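Local coordinates for protein extracellular invertase (Aspergillus kawachii, PDB 5XH8) that hydrolyses terminal beta-fructofuranosides such as sucrose and, with high transfructosylation activity, probably also builds fructooligosaccharides such as 1-kestose, at residues C43-F54 against A322-P332; A96-P104 against A168-Q176. All coordinates share one frame; numbering follows the deposited sequence.

How the contacts relate
Both contacts belong to the five-bladed beta-propeller of this GH32 enzyme, and each joins strands of neighbouring blades. Along the chain the order is 43-54, 96-104, 168-176, 322-332, so contact 1 brings together distant parts of the propeller sequence, while both segments of contact 2 fall between its two halves. Their centres lie about 16 Å apart. Strand 37-47 runs beside strand 96-103, Cys43 CB packing against Gly100 O. Tyr173 OH of strand 166-176 probably bonds to Gly323 O of strand 318-326 (2.6 Å), and Lys324 NZ to Val102 O (2.7 Å), joining the last blade's inner strand to those of the third and second. The Cys43 side chain lies about 7 Å from contact 2's glycerol.

Contact 1. Residues C43-F54 against A322-P332; sequences CLHYTDPATGLF and AGKVLPSTSLP
His45 and Thr47 of one strand face Ala322, Lys324 and Leu326 of another, nearly parallel one (12° between their axes), where first and last blades of the GH32 five-bladed beta-propeller meet. The axes come no nearer than 6.7 Å, so side chains and waters span the gap. The imidazole of His45 crosses it: NE2 donates to Ala322 O at 2.9 Å, a bent bond that keeps the oxygen in the ring plane although the nitrogen sits well above the carbonyl plane. Histidine suits this place because its second nitrogen, ND1, pairs with Gly57 N, and the two bonds fix the ring's rotation. Lys324 leaves its strand with CG anti to the backbone N (chi1 -166°) and then bends about its CB-CG bond (chi2 67°), which lays its methylenes alongside His45 O, CE reaching within 3.2 Å. Its ammonium goes on to Val102 O and to a water that also donates to His45 O, so a charge in a buried place is met by polar atoms. A second water accepts from Thr47 N and donates to Val325 O. The Phe54 ring turns an edge to Lys324 CB and lies 3.7 Å, CD1 to CD1, from Leu326. Thr47 and Pro327 meet tip to tip, OG1 3.3 Å from CD.

Beyond the strands, the turn at 48-53 meets the start of helix 331-336. Thr51 OG1 accepts from Leu53 N in an ST turn, and Gly52, at a positive phi that suits glycine and where a side chain would crowd Leu331 N, brings its carbonyl to the helix just past the N-cap Ser330. Gly52 O takes the bond from Leu331 N at 3.0 Å, while Leu331 CD1 rests 3.9 Å from Leu53 CD2.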
loop_
_atom_site.group_PDB
_atom_site.type_symbol
_atom_site.label_atom_id
_atom_site.label_comp_id
_atom_site.label_asym_id
_atom_site.label_seq_id
_atom_site.Cartn_x
_atom_site.Cartn_y
_atom_site.Cartn_z
ATOM N N CYS A 43 -20.047 10.282 -8.488
ATOM C CA CYS A 43 -18.690 10.729 -8.164
ATOM C C CYS A 43 -18.053 11.217 -9.452
ATOM O O CYS A 43 -18.723 11.303 -10.491
ATOM C CB CYS A 43 -17.855 9.592 -7.516
ATOM S SG CYS A 43 -17.744 8.082 -8.490
ATOM N N LEU A 44 -16.788 11.619 -9.372
ATOM C CA LEU A 44 -15.954 11.888 -10.543
ATOM C C LEU A 44 -16.333 13.154 -11.346
ATOM O O LEU A 44 -15.632 13.476 -12.313
ATOM C CB LEU A 44 -15.895 10.628 -11.456
ATOM C CG LEU A 44 -15.113 10.625 -12.783
ATOM C CD1 LEU A 44 -14.360 9.324 -13.004
ATOM C CD2 LEU A 44 -16.021 10.904 -13.963
ATOM N N HIS A 45 -17.347 13.914 -10.916
ATOM C CA HIS A 45 -17.840 15.050 -11.702
ATOM C C HIS A 45 -16.728 16.090 -11.954
ATOM O O HIS A 45 -15.913 16.346 -11.066
ATOM C CB HIS A 45 -18.961 15.838 -11.002
ATOM C CG HIS A 45 -20.075 15.032 -10.422
ATOM N ND1 HIS A 45 -20.629 13.938 -11.055
ATOM C CD2 HIS A 45 -20.810 15.228 -9.304
ATOM C CE1 HIS A 45 -21.612 13.451 -10.323
ATOM N NE2 HIS A 45 -21.756 14.231 -9.263
ATOM N N TYR A 46 -16.707 16.702 -13.129
ATOM C CA TYR A 46 -15.787 17.814 -13.369
ATOM C C TYR A 46 -16.162 18.619 -14.581
ATOM O O TYR A 46 -16.706 18.083 -15.549
ATOM C CB TYR A 46 -14.332 17.334 -13.516
ATOM C CG TYR A 46 -14.012 16.544 -14.775
ATOM C CD1 TYR A 46 -14.349 15.193 -14.896
ATOM C CD2 TYR A 46 -13.342 17.149 -15.860
ATOM C CE1 TYR A 46 -14.025 14.462 -16.040
ATOM C CE2 TYR A 46 -13.015 16.423 -17.000
ATOM C CZ TYR A 46 -13.360 15.077 -17.094
ATOM O OH TYR A 46 -13.041 14.352 -18.245
ATOM N N THR A 47 -15.849 19.907 -14.527
ATOM C CA THR A 47 -15.885 20.751 -15.702
ATOM C C THR A 47 -14.544 20.639 -16.395
ATOM O O THR A 47 -13.515 20.931 -15.801
ATOM C CB THR A 47 -16.139 22.224 -15.346
ATOM O OG1 THR A 47 -17.308 22.324 -14.526
ATOM C CG2 THR A 47 -16.325 23.051 -16.592
ATOM N N ASP A 48 -14.564 20.203 -17.638
ATOM C CA ASP A 48 -13.381 20.125 -18.469
ATOM C C ASP A 48 -12.970 21.565 -18.888
ATOM O O ASP A 48 -13.674 22.182 -19.687
ATOM C CB ASP A 48 -13.698 19.271 -19.694
ATOM C CG ASP A 48 -12.509 19.119 -20.642
ATOM O OD1 ASP A 48 -11.626 20.019 -20.659
ATOM O OD2 ASP A 48 -12.454 18.071 -21.339
ATOM N N PRO A 49 -11.834 22.089 -18.368
ATOM C CA PRO A 49 -11.494 23.493 -18.682
ATOM C C PRO A 49 -11.314 23.784 -20.176
ATOM O O PRO A 49 -11.668 24.867 -20.613
ATOM C CB PRO A 49 -10.198 23.745 -17.902
ATOM C CG PRO A 49 -9.629 22.401 -17.637
ATOM C CD PRO A 49 -10.781 21.439 -17.562
ATOM N N ALA A 50 -10.846 22.816 -20.948
ATOM C CA ALA A 50 -10.644 23.004 -22.370
ATOM C C ALA A 50 -11.938 23.154 -23.180
ATOM O O ALA A 50 -11.937 23.907 -24.146
ATOM C CB ALA A 50 -9.826 21.860 -22.936
ATOM N N THR A 51 -13.009 22.428 -22.822
ATOM C CA THR A 51 -14.249 22.422 -23.613
ATOM C C THR A 51 -15.420 23.155 -22.953
ATOM O O THR A 51 -16.419 23.403 -23.606
ATOM C CB THR A 51 -14.748 20.993 -23.893
ATOM O OG1 THR A 51 -15.070 20.343 -22.654
ATOM C CG2 THR A 51 -13.712 20.162 -24.668
ATOM N N GLY A 52 -15.333 23.432 -21.657
ATOM C CA GLY A 52 -16.482 23.853 -20.903
ATOM C C GLY A 52 -17.550 22.793 -20.623
ATOM O O GLY A 52 -18.519 23.113 -19.938
ATOM N N LEU A 53 -17.382 21.551 -21.101
ATOM C CA LEU A 53 -18.364 20.479 -20.845
ATOM C C LEU A 53 -18.305 20.046 -19.410
ATOM O O LEU A 53 -17.211 19.916 -18.839
ATOM C CB LEU A 53 -18.086 19.227 -21.664
ATOM C CG LEU A 53 -18.414 19.191 -23.131
ATOM C CD1 LEU A 53 -17.906 17.872 -23.717
ATOM C CD2 LEU A 53 -19.912 19.352 -23.314
ATOM N N PHE A 54 -19.479 19.774 -18.854
ATOM C CA PHE A 54 -19.590 19.265 -17.528
ATOM C C PHE A 54 -19.748 17.747 -17.572
ATOM O O PHE A 54 -20.681 17.223 -18.193
ATOM C CB PHE A 54 -20.756 19.905 -16.808
ATOM C CG PHE A 54 -20.819 19.563 -15.356
ATOM C CD1 PHE A 54 -19.734 19.846 -14.512
ATOM C CD2 PHE A 54 -21.930 18.951 -14.821
ATOM C CE1 PHE A 54 -19.781 19.543 -13.160
ATOM C CE2 PHE A 54 -21.980 18.636 -13.475
ATOM C CZ PHE A 54 -20.904 18.929 -12.634
ATOM N N ALA A 322 -22.919 13.551 -4.485
ATOM C CA ALA A 322 -21.702 14.085 -5.020
ATOM C C ALA A 322 -22.035 15.313 -5.825
ATOM O O ALA A 322 -22.828 15.277 -6.779
ATOM C CB ALA A 322 -20.983 13.080 -5.903
ATOM N N GLY A 323 -21.311 16.365 -5.504
ATOM C CA GLY A 323 -21.484 17.677 -6.090
ATOM C C GLY A 323 -20.142 18.196 -6.563
ATOM O O GLY A 323 -19.097 17.624 -6.258
ATOM N N LYS A 324 -20.176 19.271 -7.325
ATOM C CA LYS A 324 -18.972 19.852 -7.874
ATOM C C LYS A 324 -19.224 21.308 -8.199
ATOM O O LYS A 324 -20.324 21.677 -8.604
ATOM C CB LYS A 324 -18.575 19.128 -9.165
ATOM C CG LYS A 324 -17.165 19.394 -9.669
ATOM C CD LYS A 324 -16.109 18.821 -8.717
ATOM C CE LYS A 324 -14.698 18.798 -9.320
ATOM N NZ LYS A 324 -13.763 18.171 -8.334
ATOM N N VAL A 325 -18.171 22.104 -8.078
ATOM C CA VAL A 325 -18.143 23.466 -8.579
ATOM C C VAL A 325 -18.356 23.450 -10.073
ATOM O O VAL A 325 -17.702 22.696 -10.802
ATOM C CB VAL A 325 -16.779 24.155 -8.283
ATOM C CG1 VAL A 325 -16.697 25.521 -8.966
ATOM C CG2 VAL A 325 -16.623 24.305 -6.783
ATOM N N LEU A 326 -19.285 24.281 -10.531
ATOM C CA LEU A 326 -19.511 24.488 -11.968
ATOM C C LEU A 326 -19.274 25.972 -12.240
ATOM O O LEU A 326 -20.064 26.810 -11.780
ATOM C CB LEU A 326 -20.959 24.095 -12.344
ATOM C CG LEU A 326 -21.389 24.305 -13.798
ATOM C CD1 LEU A 326 -20.604 23.409 -14.756
ATOM C CD2 LEU A 326 -22.898 24.097 -13.959
ATOM N N PRO A 327 -18.188 26.307 -12.950
ATOM C CA PRO A 327 -17.934 27.740 -13.090
ATOM C C PRO A 327 -18.865 28.436 -14.091
ATOM O O PRO A 327 -19.367 27.819 -15.053
ATOM C CB PRO A 327 -16.466 27.801 -13.548
ATOM C CG PRO A 327 -16.230 26.507 -14.212
ATOM C CD PRO A 327 -17.088 25.500 -13.505
ATOM N N SER A 328 -19.025 29.735 -13.875
ATOM C CA SER A 328 -19.766 30.623 -14.788
ATOM C C SER A 328 -19.275 30.543 -16.227
ATOM O O SER A 328 -20.044 30.770 -17.143
ATOM C CB SER A 328 -19.669 32.082 -14.309
ATOM O OG SER A 328 -18.363 32.595 -14.526
ATOM N N THR A 329 -18.007 30.201 -16.413
ATOM C CA THR A 329 -17.421 30.019 -17.732
ATOM C C THR A 329 -17.758 28.710 -18.425
ATOM O O THR A 329 -17.403 28.533 -19.597
ATOM C CB THR A 329 -15.901 30.068 -17.640
ATOM O OG1 THR A 329 -15.454 29.042 -16.743
ATOM C CG2 THR A 329 -15.445 31.476 -17.128
ATOM N N SER A 330 -18.419 27.785 -17.734
ATOM C CA SER A 330 -18.811 26.520 -18.370
ATOM C C SER A 330 -19.767 26.720 -19.540
ATOM O O SER A 330 -20.428 27.755 -19.634
ATOM C CB SER A 330 -19.411 25.552 -17.337
ATOM O OG SER A 330 -20.728 25.898 -16.942
ATOM N N LEU A 331 -19.830 25.733 -20.440
ATOM C CA LEU A 331 -20.824 25.742 -21.500
ATOM C C LEU A 331 -22.259 25.917 -20.979
ATOM O O LEU A 331 -22.954 26.818 -21.439
ATOM C CB LEU A 331 -20.724 24.515 -22.397
ATOM C CG LEU A 331 -19.615 24.522 -23.437
ATOM C CD1 LEU A 331 -19.578 23.166 -24.143
ATOM C CD2 LEU A 331 -19.790 25.664 -24.446
ATOM N N PRO A 332 -22.706 25.095 -20.004
ATOM C CA PRO A 332 -24.076 25.337 -19.499
ATOM C C PRO A 332 -24.296 26.741 -18.933
ATOM O O PRO A 332 -25.309 27.400 -19.256
ATOM C CB PRO A 332 -24.260 24.305 -18.372
ATOM C CG PRO A 332 -23.190 23.289 -18.571
ATOM C CD PRO A 332 -22.090 23.898 -19.406
HETATM O O HOH W 1 -15.039 15.366 -8.748
HETATM O O HOH W 2 -15.621 21.595 -12.117
#

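Contact 2. Residues A96-P104 against A168-Q176; sequences AVFDGSVIP and AFRDPYVFQ. With GOL (glycerol), chain C.
The Arg-Asp-Pro signature of family GH32, here Arg170, Asp171 and Pro172, faces strand 96-103 across a site occupied by glycerol. Glycerol O1 is gripped from both segments: Asp99 N donates to it at 3.0 Å in a nearly straight bond (166°), and O1 itself donates to Asp171 OD1 at 2.7 Å. Asp41 OD2 is also hydrogen-bonded to the glycerol. Asp99 OD2 stands only 3.3 Å from Asp171 OD1, two acceptors with no bond between them. Such a cluster of acidic groups suits a pocket for sugar hydroxyls, and in relatives the aspartate of this signature contacts the fructosyl unit. Phe98 lines the same pocket, with glycerol O3 over one ring face, offset toward the rim. Its CD2 lies 3.7 Å from Arg170 CD, where the extended arginine chain passes on its way to salt bridges with Glu134 and Glu248. The guanidinium plane stands nearly perpendicular to the Phe98 ring (84°), an orientation the two carboxylates probably help to fix.

The two strands are inner strands of adjacent propeller blades, running nearly parallel, and each begins its own four-stranded antiparallel sheet. Away from the glycerol they are tied by one small hydroxyl: Ser101 OG donates to Pro172 O at 2.8 Å and accepts from Val174 N at 2.9 Å. A chi1 of 54° puts OG between its own backbone N and carbonyl carbon, pointing it into the gap. Serine is short enough to serve both backbone groups there. Further along, Val174 packs against the other strand, its CG2 3.9 Å from Ile103 CG1. The same methyl lies 3.5 Å from Val102 O.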
loop_
_atom_site.group_PDB
_atom_site.type_symbol
_atom_site.label_atom_id
_atom_site.label_comp_id
_atom_site.label_asym_id
_atom_site.label_seq_id
_atom_site.Cartn_x
_atom_site.Cartn_y
_atom_site.Cartn_z
ATOM N N ALA A 96 -11.950 -3.836 -6.007
ATOM C CA ALA A 96 -13.007 -2.878 -6.326
ATOM C C ALA A 96 -12.479 -1.475 -6.565
ATOM O O ALA A 96 -11.371 -1.114 -6.100
ATOM C CB ALA A 96 -14.058 -2.866 -5.209
ATOM N N VAL A 97 -13.280 -0.710 -7.299
ATOM C CA VAL A 97 -13.090 0.710 -7.472
ATOM C C VAL A 97 -14.204 1.388 -6.692
ATOM O O VAL A 97 -15.394 1.195 -6.998
ATOM C CB VAL A 97 -13.196 1.126 -8.942
ATOM C CG1 VAL A 97 -13.273 2.662 -9.087
ATOM C CG2 VAL A 97 -12.021 0.571 -9.726
ATOM N N PHE A 98 -13.817 2.175 -5.692
ATOM C CA PHE A 98 -14.760 2.973 -4.903
ATOM C C PHE A 98 -14.727 4.430 -5.400
ATOM O O PHE A 98 -14.094 4.748 -6.417
ATOM C CB PHE A 98 -14.436 2.827 -3.405
ATOM C CG PHE A 98 -15.002 1.577 -2.728
ATOM C CD1 PHE A 98 -15.635 0.526 -3.440
ATOM C CD2 PHE A 98 -14.854 1.433 -1.353
ATOM C CE1 PHE A 98 -16.104 -0.601 -2.765
ATOM C CE2 PHE A 98 -15.328 0.302 -0.687
ATOM C CZ PHE A 98 -15.965 -0.704 -1.385
ATOM N N ASP A 99 -15.439 5.314 -4.712
ATOM C CA ASP A 99 -15.637 6.674 -5.184
ATOM C C ASP A 99 -14.314 7.439 -5.302
ATOM O O ASP A 99 -13.376 7.188 -4.559
ATOM C CB ASP A 99 -16.544 7.463 -4.211
ATOM C CG ASP A 99 -17.984 6.956 -4.167
ATOM O OD1 ASP A 99 -18.429 6.339 -5.163
ATOM O OD2 ASP A 99 -18.664 7.192 -3.135
ATOM N N GLY A 100 -14.294 8.405 -6.209
ATOM C CA GLY A 100 -13.209 9.353 -6.320
ATOM C C GLY A 100 -13.716 10.679 -6.848
ATOM O O GLY A 100 -14.897 10.797 -7.264
ATOM N N SER A 101 -12.814 11.662 -6.856
ATOM C CA SER A 101 -13.102 12.969 -7.391
ATOM C C SER A 101 -11.953 13.439 -8.276
ATOM O O SER A 101 -10.837 12.876 -8.242
ATOM C CB SER A 101 -13.377 13.967 -6.255
ATOM O OG SER A 101 -12.322 13.983 -5.317
ATOM N N VAL A 102 -12.247 14.479 -9.063
ATOM C CA VAL A 102 -11.359 14.913 -10.133
ATOM C C VAL A 102 -10.826 16.329 -9.920
ATOM O O VAL A 102 -11.598 17.283 -9.710
ATOM C CB VAL A 102 -12.057 14.804 -11.500
ATOM C CG1 VAL A 102 -11.226 15.460 -12.623
ATOM C CG2 VAL A 102 -12.343 13.332 -11.799
ATOM N N ILE A 103 -9.505 16.435 -10.009
ATOM C CA ILE A 103 -8.802 17.711 -10.202
ATOM C C ILE A 103 -8.834 17.998 -11.703
ATOM O O ILE A 103 -8.188 17.300 -12.467
ATOM C CB ILE A 103 -7.333 17.655 -9.688
ATOM C CG1 ILE A 103 -7.318 17.318 -8.195
ATOM C CG2 ILE A 103 -6.602 18.978 -9.992
ATOM C CD1 ILE A 103 -5.942 17.009 -7.637
ATOM N N PRO A 104 -9.628 18.986 -12.142
ATOM C CA PRO A 104 -9.864 19.121 -13.587
ATOM C C PRO A 104 -8.627 19.450 -14.405
ATOM O O PRO A 104 -8.446 18.932 -15.517
ATOM C CB PRO A 104 -10.888 20.268 -13.676
ATOM C CG PRO A 104 -11.546 20.266 -12.348
ATOM C CD PRO A 104 -10.466 19.917 -11.370
ATOM N N ALA A 168 -13.669 3.160 8.365
ATOM C CA ALA A 168 -13.725 3.375 6.936
ATOM C C ALA A 168 -12.716 4.457 6.614
ATOM O O ALA A 168 -12.405 5.309 7.473
ATOM C CB ALA A 168 -15.106 3.859 6.505
ATOM N N PHE A 169 -12.241 4.442 5.367
ATOM C CA PHE A 169 -11.247 5.392 4.892
ATOM C C PHE A 169 -11.323 5.536 3.365
ATOM O O PHE A 169 -10.508 4.975 2.629
ATOM C CB PHE A 169 -9.867 4.935 5.355
ATOM C CG PHE A 169 -8.787 5.951 5.149
ATOM C CD1 PHE A 169 -8.743 7.093 5.922
ATOM C CD2 PHE A 169 -7.795 5.738 4.228
ATOM C CE1 PHE A 169 -7.750 8.038 5.730
ATOM C CE2 PHE A 169 -6.787 6.669 4.039
ATOM C CZ PHE A 169 -6.761 7.821 4.802
ATOM N N ARG A 170 -12.306 6.302 2.889
ATOM C CA ARG A 170 -12.620 6.300 1.463
ATOM C C ARG A 170 -13.299 7.568 0.993
ATOM O O ARG A 170 -13.569 8.471 1.799
ATOM C CB ARG A 170 -13.483 5.076 1.136
ATOM C CG ARG A 170 -14.742 4.933 1.966
ATOM C CD ARG A 170 -15.667 3.846 1.387
ATOM N NE ARG A 170 -16.850 3.653 2.229
ATOM C CZ ARG A 170 -16.934 2.862 3.308
ATOM N NH1 ARG A 170 -15.919 2.075 3.691
ATOM N NH2 ARG A 170 -18.080 2.830 4.006
ATOM N N ASP A 171 -13.562 7.609 -0.313
ATOM C CA ASP A 171 -14.344 8.657 -0.976
ATOM C C ASP A 171 -13.610 10.010 -0.949
ATOM O O ASP A 171 -14.177 11.024 -0.547
ATOM C CB ASP A 171 -15.742 8.819 -0.363
ATOM C CG ASP A 171 -16.499 7.517 -0.208
ATOM O OD1 ASP A 171 -16.245 6.563 -0.968
ATOM O OD2 ASP A 171 -17.372 7.477 0.710
ATOM N N PRO A 172 -12.358 10.031 -1.400
ATOM C CA PRO A 172 -11.617 11.287 -1.351
ATOM C C PRO A 172 -12.313 12.366 -2.177
ATOM O O PRO A 172 -12.755 12.097 -3.326
ATOM C CB PRO A 172 -10.254 10.915 -1.942
ATOM C CG PRO A 172 -10.533 9.721 -2.811
ATOM C CD PRO A 172 -11.562 8.961 -2.050
ATOM N N TYR A 173 -12.431 13.552 -1.572
ATOM C CA TYR A 173 -13.073 14.712 -2.192
ATOM C C TYR A 173 -12.077 15.871 -2.272
ATOM O O TYR A 173 -11.732 16.488 -1.248
ATOM C CB TYR A 173 -14.323 15.116 -1.408
ATOM C CG TYR A 173 -15.198 16.073 -2.182
ATOM C CD1 TYR A 173 -16.195 15.596 -3.057
ATOM C CD2 TYR A 173 -15.012 17.445 -2.089
ATOM C CE1 TYR A 173 -16.982 16.472 -3.797
ATOM C CE2 TYR A 173 -15.785 18.339 -2.842
ATOM C CZ TYR A 173 -16.777 17.847 -3.694
ATOM O OH TYR A 173 -17.548 18.731 -4.445
ATOM N N VAL A 174 -11.618 16.134 -3.488
ATOM C CA VAL A 174 -10.692 17.224 -3.761
ATOM C C VAL A 174 -11.439 18.564 -3.863
ATOM O O VAL A 174 -12.558 18.669 -4.437
ATOM C CB VAL A 174 -9.840 16.989 -5.027
ATOM C CG1 VAL A 174 -9.082 15.691 -4.939
ATOM C CG2 VAL A 174 -10.671 17.035 -6.301
ATOM N N PHE A 175 -10.828 19.591 -3.280
ATOM C CA PHE A 175 -11.406 20.937 -3.293
ATOM C C PHE A 175 -10.357 21.997 -2.956
ATOM O O PHE A 175 -9.336 21.683 -2.353
ATOM C CB PHE A 175 -12.597 21.068 -2.326
ATOM C CG PHE A 175 -12.223 20.996 -0.877
ATOM C CD1 PHE A 175 -11.916 19.774 -0.282
ATOM C CD2 PHE A 175 -12.191 22.153 -0.082
ATOM C CE1 PHE A 175 -11.578 19.699 1.048
ATOM C CE2 PHE A 175 -11.830 22.076 1.250
ATOM C CZ PHE A 175 -11.519 20.848 1.816
ATOM N N GLN A 176 -10.652 23.225 -3.371
ATOM C CA GLN A 176 -9.847 24.418 -3.106
ATOM C C GLN A 176 -10.609 25.329 -2.169
ATOM O O GLN A 176 -11.852 25.376 -2.201
ATOM C CB GLN A 176 -9.542 25.131 -4.409
ATOM C CG GLN A 176 -8.637 24.293 -5.287
ATOM C CD GLN A 176 -8.291 24.945 -6.612
ATOM O OE1 GLN A 176 -9.166 25.278 -7.411
ATOM N NE2 GLN A 176 -7.005 25.093 -6.873
HETATM C C1 GOL C . -18.160 3.656 -2.915
HETATM O O1 GOL C . -17.047 4.381 -2.417
HETATM C C2 GOL C . -18.912 3.271 -1.665
HETATM O O2 GOL C . -19.893 4.277 -1.322
HETATM C C3 GOL C . -19.558 1.929 -1.806
HETATM O O3 GOL C . -19.488 1.409 -0.478
#